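Local coordinates for protein ketol-acid reductoisomerase (NAD(+)) (uncultured archaeon GZfos26G2, PDB 4XDY) that catalyses the magnesium-dependent isomerisation and NADH-dependent reduction of (S)-2-acetolactate in the biosynthesis of branched-chain amino acids, at residues L69-A74 with E95-P100; G113-I116 with R120-P123; N213-L218 with E226-E231. One frame throughout, in Å; residues are numbered along the deposited sequence.

Contact 1: L69-A74 with E95-P100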
loop_
_atom_site.group_PDB
_atom_site.type_symbol
_atom_site.label_atom_id
_atom_site.label_comp_id
_atom_site.label_asym_id
_atom_site.label_seq_id
_atom_site.Cartn_x
_atom_site.Cartn_y
_atom_site.Cartn_z
ATOM N N LEU A 69 23.826 10.513 25.636
ATOM C CA LEU A 69 24.540 9.938 26.714
ATOM C C LEU A 69 24.594 8.463 26.559
ATOM O O LEU A 69 23.695 7.901 25.914
ATOM C CB LEU A 69 23.804 10.246 28.029
ATOM C CG LEU A 69 23.504 11.731 28.319
ATOM C CD1 LEU A 69 22.558 11.956 29.487
ATOM C CD2 LEU A 69 24.812 12.434 28.595
ATOM N N PRO A 70 25.513 7.813 27.289
ATOM C CA PRO A 70 25.439 6.399 27.495
ATOM C C PRO A 70 24.103 6.050 28.145
ATOM O O PRO A 70 23.507 6.877 28.858
ATOM C CB PRO A 70 26.609 6.076 28.457
ATOM C CG PRO A 70 27.503 7.286 28.422
ATOM C CD PRO A 70 26.660 8.440 28.023
ATOM N N ILE A 71 23.625 4.839 27.886
ATOM C CA ILE A 71 22.306 4.429 28.387
ATOM C C ILE A 71 22.183 4.583 29.909
ATOM O O ILE A 71 21.138 5.077 30.402
ATOM C CB ILE A 71 21.939 2.983 27.912
ATOM C CG1 ILE A 71 21.799 2.995 26.379
ATOM C CG2 ILE A 71 20.715 2.441 28.636
ATOM C CD1 ILE A 71 21.633 1.644 25.724
ATOM N N ASP A 72 23.185 4.144 30.666
ATOM C CA ASP A 72 23.117 4.325 32.123
ATOM C C ASP A 72 22.917 5.784 32.605
ATOM O O ASP A 72 22.044 6.049 33.454
ATOM C CB ASP A 72 24.242 3.622 32.836
ATOM C CG ASP A 72 25.615 4.226 32.561
ATOM O OD1 ASP A 72 25.784 5.126 31.705
ATOM O OD2 ASP A 72 26.517 3.748 33.263
ATOM N N LYS A 73 23.646 6.718 32.027
ATOM C CA LYS A 73 23.472 8.152 32.388
ATOM C C LYS A 73 22.150 8.704 31.881
ATOM O O LYS A 73 21.557 9.577 32.474
ATOM C CB LYS A 73 24.576 9.060 31.782
ATOM C CG LYS A 73 26.036 8.724 32.080
ATOM C CD LYS A 73 26.212 8.234 33.492
ATOM C CE LYS A 73 27.696 8.205 33.870
ATOM N NZ LYS A 73 27.755 8.121 35.350
ATOM N N ALA A 74 21.696 8.233 30.736
ATOM C CA ALA A 74 20.409 8.653 30.231
ATOM C C ALA A 74 19.281 8.182 31.132
ATOM O O ALA A 74 18.325 8.929 31.363
ATOM C CB ALA A 74 20.212 8.143 28.802
ATOM N N GLU A 95 18.903 -5.117 32.176
ATOM C CA GLU A 95 19.467 -5.674 33.383
ATOM C C GLU A 95 20.759 -4.967 33.725
ATOM O O GLU A 95 20.967 -4.565 34.893
ATOM C CB GLU A 95 19.742 -7.181 33.270
ATOM C CG GLU A 95 18.503 -8.004 33.316
ATOM C CD GLU A 95 17.838 -7.953 34.696
ATOM O OE1 GLU A 95 18.538 -7.791 35.741
ATOM O OE2 GLU A 95 16.594 -8.064 34.733
ATOM N N ASN A 96 21.601 -4.781 32.721
ATOM C CA ASN A 96 22.943 -4.188 32.969
ATOM C C ASN A 96 23.037 -2.689 33.083
ATOM O O ASN A 96 23.857 -2.148 33.835
ATOM C CB ASN A 96 23.914 -4.617 31.896
ATOM C CG ASN A 96 24.051 -6.124 31.834
ATOM O OD1 ASN A 96 23.917 -6.807 32.821
ATOM N ND2 ASN A 96 24.242 -6.644 30.649
ATOM N N GLN A 97 22.309 -1.976 32.271
ATOM C CA GLN A 97 22.522 -0.557 32.072
ATOM C C GLN A 97 21.377 0.335 32.579
ATOM O O GLN A 97 21.594 1.531 32.798
ATOM C CB GLN A 97 22.827 -0.205 30.646
ATOM C CG GLN A 97 24.021 -0.958 30.098
ATOM C CD GLN A 97 24.281 -0.627 28.649
ATOM O OE1 GLN A 97 24.340 -1.558 27.785
ATOM N NE2 GLN A 97 24.398 0.615 28.336
ATOM N N ILE A 98 20.199 -0.256 32.763
ATOM C CA ILE A 98 18.995 0.553 33.030
ATOM C C ILE A 98 18.495 0.284 34.441
ATOM O O ILE A 98 18.308 1.245 35.222
ATOM C CB ILE A 98 17.846 0.309 32.022
ATOM C CG1 ILE A 98 18.222 0.833 30.640
ATOM C CG2 ILE A 98 16.596 0.989 32.561
ATOM C CD1 ILE A 98 17.266 0.563 29.496
ATOM N N LYS A 99 18.300 -0.978 34.777
ATOM C CA LYS A 99 17.715 -1.395 36.022
ATOM C C LYS A 99 18.422 -0.737 37.228
ATOM O O LYS A 99 17.745 -0.218 38.104
ATOM C CB LYS A 99 17.705 -2.897 36.182
ATOM C CG LYS A 99 17.017 -3.365 37.469
ATOM C CD LYS A 99 17.170 -4.854 37.685
ATOM C CE LYS A 99 17.142 -5.162 39.143
ATOM N NZ LYS A 99 16.814 -6.587 39.318
ATOM N N PRO A 100 19.771 -0.692 37.256
ATOM C CA PRO A 100 20.377 -0.033 38.474
ATOM C C PRO A 100 20.152 1.427 38.629
ATOM O O PRO A 100 20.376 1.957 39.720
ATOM C CB PRO A 100 21.876 -0.301 38.285
ATOM C CG PRO A 100 21.922 -1.591 37.456
ATOM C CD PRO A 100 20.815 -1.299 36.412
HETATM O O HOH W 1 25.136 2.527 26.503
HETATM O O HOH W 2 25.420 2.520 30.040
#
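The extended side chain of Gln97 crosses that of Ile71 at a slant, and the amide nitrogen at its end, NE2, comes 3.4 Å from Ile71 CB. Two waters accept from that nitrogen: one also accepts from Ile71 N, the other, 2.8 Å from Gln97 NE2, from Asp72 N (2.8 Å). The two isoleucines also meet. With Ile71 CG1 beside its own backbone N (chi1 -65°), the CG2 methyl is left to face the other segment, where it packs 3.6 Å from Ile98 CG1. The contact joins two helices of the Rossmann-type NAD-binding domain, 71-77 following strand 67-70 and the C-terminal end of 90-98; Ile71 also touches Met22 of strand 18-22, while Ile98 reaches Val81 and Ile83 of strand 80-83. The backbones come closest at Asp72, whose CA approaches Gln97 O at 3.3 Å in a CA-H...O contact with an angle of 137° at the hydrogen. This carbonyl oxygen is buried here without a hydrogen-bond partner in the model. The carboxylate of Asp72 turns back to its own helix, where OD1 takes a weak bond from Lys73 N.

Contact 2: G113-I116 with R120-P123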
loop_
_atom_site.group_PDB
_atom_site.type_symbol
_atom_site.label_atom_id
_atom_site.label_comp_id
_atom_site.label_asym_id
_atom_site.label_seq_id
_atom_site.Cartn_x
_atom_site.Cartn_y
_atom_site.Cartn_z
ATOM N N GLY A 113 4.774 -4.484 23.452
ATOM C CA GLY A 113 4.614 -5.252 24.707
ATOM C C GLY A 113 5.420 -6.521 24.940
ATOM O O GLY A 113 5.339 -7.105 26.048
ATOM N N PHE A 114 6.181 -6.942 23.883
ATOM C CA PHE A 114 6.810 -8.290 23.824
ATOM C C PHE A 114 7.518 -8.614 25.155
ATOM O O PHE A 114 7.207 -9.621 25.816
ATOM C CB PHE A 114 7.778 -8.364 22.632
ATOM C CG PHE A 114 8.375 -9.697 22.378
ATOM C CD1 PHE A 114 9.507 -10.147 23.079
ATOM C CD2 PHE A 114 7.850 -10.543 21.401
ATOM C CE1 PHE A 114 10.066 -11.388 22.830
ATOM C CE2 PHE A 114 8.422 -11.796 21.158
ATOM C CZ PHE A 114 9.523 -12.203 21.870
ATOM N N ASN A 115 8.474 -7.761 25.539
ATOM C CA ASN A 115 9.354 -8.140 26.660
ATOM C C ASN A 115 8.670 -8.183 27.991
ATOM O O ASN A 115 9.007 -9.036 28.857
ATOM C CB ASN A 115 10.599 -7.300 26.663
ATOM C CG ASN A 115 11.611 -7.762 25.587
ATOM O OD1 ASN A 115 11.843 -8.971 25.446
ATOM N ND2 ASN A 115 12.132 -6.869 24.825
ATOM N N ILE A 116 7.723 -7.281 28.174
ATOM C CA ILE A 116 6.897 -7.308 29.408
ATOM C C ILE A 116 5.891 -8.458 29.379
ATOM O O ILE A 116 5.789 -9.258 30.315
ATOM C CB ILE A 116 6.195 -5.945 29.661
ATOM C CG1 ILE A 116 7.201 -4.856 30.039
ATOM C CG2 ILE A 116 5.039 -6.117 30.627
ATOM C CD1 ILE A 116 7.868 -5.123 31.385
ATOM N N ARG A 120 10.297 -11.353 29.792
ATOM C CA ARG A 120 11.675 -11.250 29.619
ATOM C C ARG A 120 12.290 -10.119 30.401
ATOM O O ARG A 120 13.488 -10.128 30.627
ATOM C CB ARG A 120 11.983 -11.076 28.139
ATOM C CG ARG A 120 11.432 -12.203 27.233
ATOM C CD ARG A 120 12.425 -13.253 27.037
ATOM N NE ARG A 120 13.580 -12.784 26.248
ATOM C CZ ARG A 120 14.808 -13.262 26.444
ATOM N NH1 ARG A 120 14.974 -14.192 27.361
ATOM N NH2 ARG A 120 15.858 -12.833 25.741
ATOM N N ILE A 121 11.481 -9.104 30.717
ATOM C CA ILE A 121 11.851 -8.012 31.636
ATOM C C ILE A 121 10.783 -7.963 32.742
ATOM O O ILE A 121 9.568 -7.915 32.446
ATOM C CB ILE A 121 11.892 -6.703 30.939
ATOM C CG1 ILE A 121 13.146 -6.606 30.038
ATOM C CG2 ILE A 121 11.908 -5.578 31.991
ATOM C CD1 ILE A 121 13.153 -5.470 29.075
ATOM N N VAL A 122 11.240 -8.023 33.999
ATOM C CA VAL A 122 10.320 -8.036 35.135
ATOM C C VAL A 122 10.719 -6.775 35.965
ATOM O O VAL A 122 11.696 -6.793 36.640
ATOM C CB VAL A 122 10.343 -9.342 35.974
ATOM C CG1 VAL A 122 9.383 -9.241 37.178
ATOM C CG2 VAL A 122 9.924 -10.565 35.158
ATOM N N PRO A 123 10.012 -5.651 35.786
ATOM C CA PRO A 123 10.403 -4.335 36.347
ATOM C C PRO A 123 10.242 -4.354 37.887
ATOM O O PRO A 123 9.629 -5.213 38.395
ATOM C CB PRO A 123 9.464 -3.341 35.667
ATOM C CG PRO A 123 8.903 -4.132 34.514
ATOM C CD PRO A 123 8.767 -5.553 35.050
HETATM O O HOH W 3 13.396 -10.842 24.349
HETATM O O HOH W 4 7.000 -8.789 32.779
#
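The side-chain amide of Asn115 and the guanidinium of Arg120 meet obliquely, their planes 51° apart, with a water between them. This water lies in the guanidinium plane at its edge, where it accepts from Arg120 NE at 2.7 Å and donates to Asn115 OD1 at 2.7 Å. Asn115 OD1 also lies in plane at the edge of the Phe114 ring and, across the contact, 3.4 Å from Arg120 CB. The other end of the amide is fixed elsewhere: ND2 is hydrogen-bonded to Gln90 OE1 and Asp87 O, both from residues that bind NAD(+). The contact therefore ties a loop of the Rossmann domain, between helix 114-117 and strand 128-134, to the start of that short helix on the cofactor side of the fold. Arg120 bends at chi2 and chi3, which brings NE round to the water.

The backbone closes the turn through one acceptor, Asn115 O. It takes a weak bond from Arg120 N and a straighter one from Ile121 N (3.1 Å, 161°), whose donor stands well above the carbonyl plane. A second water donates to both Ile116 O and Ile121 O. Apolar contacts fill in the rest: Ile121 CD1 packs against Asn115 CB at 4.0 Å. Ile116 starts out pointing away from the loop, but its chi2 of -66° folds CD1 back towards it. That methyl comes 4.1 Å from Ile121 CG2 and presses on the proline ring more tightly than usual van der Waals contact, with Ile116 CD1 3.4 Å from Pro123 CG.

Contact 3: N213-L218 with E226-E231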
loop_
_atom_site.group_PDB
_atom_site.type_symbol
_atom_site.label_atom_id
_atom_site.label_comp_id
_atom_site.label_asym_id
_atom_site.label_seq_id
_atom_site.Cartn_x
_atom_site.Cartn_y
_atom_site.Cartn_z
ATOM N N ASN A 213 4.841 -14.036 -4.711
ATOM C CA ASN A 213 4.241 -15.143 -5.422
ATOM C C ASN A 213 3.558 -14.691 -6.705
ATOM O O ASN A 213 3.734 -15.350 -7.772
ATOM C CB ASN A 213 3.260 -15.959 -4.533
ATOM C CG ASN A 213 3.977 -16.935 -3.656
ATOM O OD1 ASN A 213 4.309 -18.017 -4.091
ATOM N ND2 ASN A 213 4.214 -16.555 -2.375
ATOM N N GLY A 214 2.849 -13.551 -6.681
ATOM C CA GLY A 214 2.320 -13.021 -7.942
ATOM C C GLY A 214 3.378 -12.740 -8.996
ATOM O O GLY A 214 3.218 -13.097 -10.202
ATOM N N PHE A 215 4.451 -12.113 -8.569
ATOM C CA PHE A 215 5.549 -11.716 -9.448
ATOM C C PHE A 215 6.144 -13.007 -10.072
ATOM O O PHE A 215 6.344 -13.087 -11.284
ATOM C CB PHE A 215 6.605 -10.997 -8.623
ATOM C CG PHE A 215 7.849 -10.613 -9.404
ATOM C CD1 PHE A 215 8.897 -11.549 -9.547
ATOM C CD2 PHE A 215 8.037 -9.334 -9.890
ATOM C CE1 PHE A 215 10.054 -11.209 -10.197
ATOM C CE2 PHE A 215 9.215 -8.998 -10.583
ATOM C CZ PHE A 215 10.190 -9.942 -10.728
ATOM N N GLU A 216 6.396 -14.019 -9.236
ATOM C CA GLU A 216 6.940 -15.288 -9.718
ATOM C C GLU A 216 6.038 -15.998 -10.746
ATOM O O GLU A 216 6.466 -16.557 -11.732
ATOM C CB GLU A 216 7.277 -16.216 -8.569
ATOM C CG GLU A 216 8.450 -15.742 -7.718
ATOM C CD GLU A 216 8.800 -16.719 -6.568
ATOM O OE1 GLU A 216 8.120 -17.743 -6.454
ATOM O OE2 GLU A 216 9.678 -16.376 -5.759
ATOM N N VAL A 217 4.757 -16.030 -10.465
ATOM C CA VAL A 217 3.818 -16.583 -11.392
ATOM C C VAL A 217 3.885 -15.954 -12.771
ATOM O O VAL A 217 3.937 -16.701 -13.822
ATOM C CB VAL A 217 2.393 -16.650 -10.791
ATOM C CG1 VAL A 217 1.376 -16.989 -11.908
ATOM C CG2 VAL A 217 2.329 -17.620 -9.604
ATOM N N LEU A 218 3.883 -14.631 -12.835
ATOM C CA LEU A 218 4.045 -13.952 -14.109
ATOM C C LEU A 218 5.370 -14.297 -14.809
ATOM O O LEU A 218 5.368 -14.618 -16.002
ATOM C CB LEU A 218 3.864 -12.466 -13.918
ATOM C CG LEU A 218 2.359 -12.068 -13.669
ATOM C CD1 LEU A 218 2.372 -10.562 -13.384
ATOM C CD2 LEU A 218 1.526 -12.319 -14.887
ATOM N N GLU A 226 10.151 -6.798 -15.561
ATOM C CA GLU A 226 9.787 -5.398 -15.389
ATOM C C GLU A 226 8.248 -5.198 -15.343
ATOM O O GLU A 226 7.707 -4.383 -14.581
ATOM C CB GLU A 226 10.364 -4.574 -16.513
ATOM C CG GLU A 226 11.902 -4.581 -16.533
ATOM C CD GLU A 226 12.503 -5.793 -17.160
ATOM O OE1 GLU A 226 11.871 -6.662 -17.802
ATOM O OE2 GLU A 226 13.733 -5.836 -16.981
ATOM N N MET A 227 7.583 -5.974 -16.190
ATOM C CA MET A 227 6.096 -5.973 -16.249
ATOM C C MET A 227 5.476 -6.495 -14.957
ATOM O O MET A 227 4.611 -5.865 -14.386
ATOM C CB MET A 227 5.692 -6.725 -17.492
ATOM C CG MET A 227 4.199 -6.651 -17.810
ATOM S SD MET A 227 3.800 -7.664 -19.246
ATOM C CE MET A 227 4.661 -6.730 -20.513
ATOM N N ALA A 228 5.994 -7.623 -14.449
ATOM C CA ALA A 228 5.604 -8.190 -13.190
ATOM C C ALA A 228 5.846 -7.275 -12.060
ATOM O O ALA A 228 5.020 -7.126 -11.172
ATOM C CB ALA A 228 6.272 -9.529 -12.973
ATOM N N TYR A 229 6.958 -6.532 -12.081
ATOM C CA TYR A 229 7.162 -5.477 -11.069
ATOM C C TYR A 229 6.173 -4.338 -11.028
ATOM O O TYR A 229 5.689 -3.982 -9.969
ATOM C CB TYR A 229 8.644 -4.910 -11.137
ATOM C CG TYR A 229 8.855 -3.876 -10.059
ATOM C CD1 TYR A 229 8.707 -2.538 -10.281
ATOM C CD2 TYR A 229 9.370 -4.242 -8.848
ATOM C CE1 TYR A 229 8.827 -1.600 -9.263
ATOM C CE2 TYR A 229 9.532 -3.346 -7.847
ATOM C CZ TYR A 229 9.280 -2.054 -8.033
ATOM O OH TYR A 229 9.463 -1.198 -6.985
ATOM N N PHE A 230 5.855 -3.748 -12.183
ATOM C CA PHE A 230 4.967 -2.647 -12.227
ATOM C C PHE A 230 3.556 -3.129 -11.790
ATOM O O PHE A 230 2.838 -2.436 -11.091
ATOM C CB PHE A 230 4.868 -2.111 -13.611
ATOM C CG PHE A 230 6.089 -1.260 -14.058
ATOM C CD1 PHE A 230 6.727 -0.402 -13.154
ATOM C CD2 PHE A 230 6.526 -1.299 -15.328
ATOM C CE1 PHE A 230 7.802 0.431 -13.551
ATOM C CE2 PHE A 230 7.617 -0.526 -15.748
ATOM C CZ PHE A 230 8.216 0.326 -14.853
ATOM N N GLU A 231 3.174 -4.300 -12.251
ATOM C CA GLU A 231 1.837 -4.852 -11.933
ATOM C C GLU A 231 1.717 -5.233 -10.470
ATOM O O GLU A 231 0.677 -4.988 -9.886
ATOM C CB GLU A 231 1.541 -6.073 -12.779
ATOM C CG GLU A 231 0.171 -6.672 -12.589
ATOM C CD GLU A 231 -0.942 -5.824 -13.122
ATOM O OE1 GLU A 231 -0.786 -5.124 -14.132
ATOM O OE2 GLU A 231 -2.036 -5.799 -12.514
#
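Helices 205-220 and 225-254 run roughly antiparallel where Phe215 meets Ala228, their segment axes 9.0 Å apart at closest approach and their directions 149° from one another. They form a helical hairpin in the C-terminal knotted domain, joined by a short connection. The CA atoms of Phe215 and Ala228 lie only 5.1 Å apart, a closeness that the small alanine permits.

The side chains that meet are apolar. Phe215 has CG anti to its backbone N (chi1 176°), which swings the ring across to the second helix, so that CD2 lies 3.6 Å from Ala228 CB. The neighbouring ring atom, CE2, stands 3.7 Å from Tyr229 N and also reaches the first side-chain carbon of Tyr229. From there the tyrosine leads away, its hydroxyl hydrogen-bonded to Arg326. Helix 317-327 packs on the Phe215 ring as well, through Gln317 and Val318. Replacing Phe215 by an alanine would probably open a gap beside the Ala228 methyl and leave Tyr229 CB and Val318 without the ring they pack against.

Glu231, a predicted ligand of the second magnesium, starts towards helix 205-220, but its carboxylate leads off to the second subunit, near Glu194 and in a long, weak ion pair with Lys135 of that chain. One turn along from Phe215, Leu218 packs on Ala228 as well: its CB lies 3.9 Å from Ala228 CB, and its CD1 methyl 4.0 Å from Ala228 CA.

In the fold
Contacts 1 and 2 belong to the same Rossmann domain, their centres 16 Å apart and their nearest atoms about 5 Å, with helix 90-98 reaching both: it supplies one side of contact 1 and packs against contact 2. Both lie close to the cofactor, the side chain of Ile71 about 5 Å and that of Asn115 about 6 Å from bound NADH. Contact 3 sits in the knotted domain on the opposite side of the chain's centre, 48 Å and 41 Å from the other two, centre to centre. Yet it too approaches a catalytic site: the side chain of Leu218 is about 10 Å from a magnesium ion, and Glu231 faces the second subunit, consistent with active sites built from both chains.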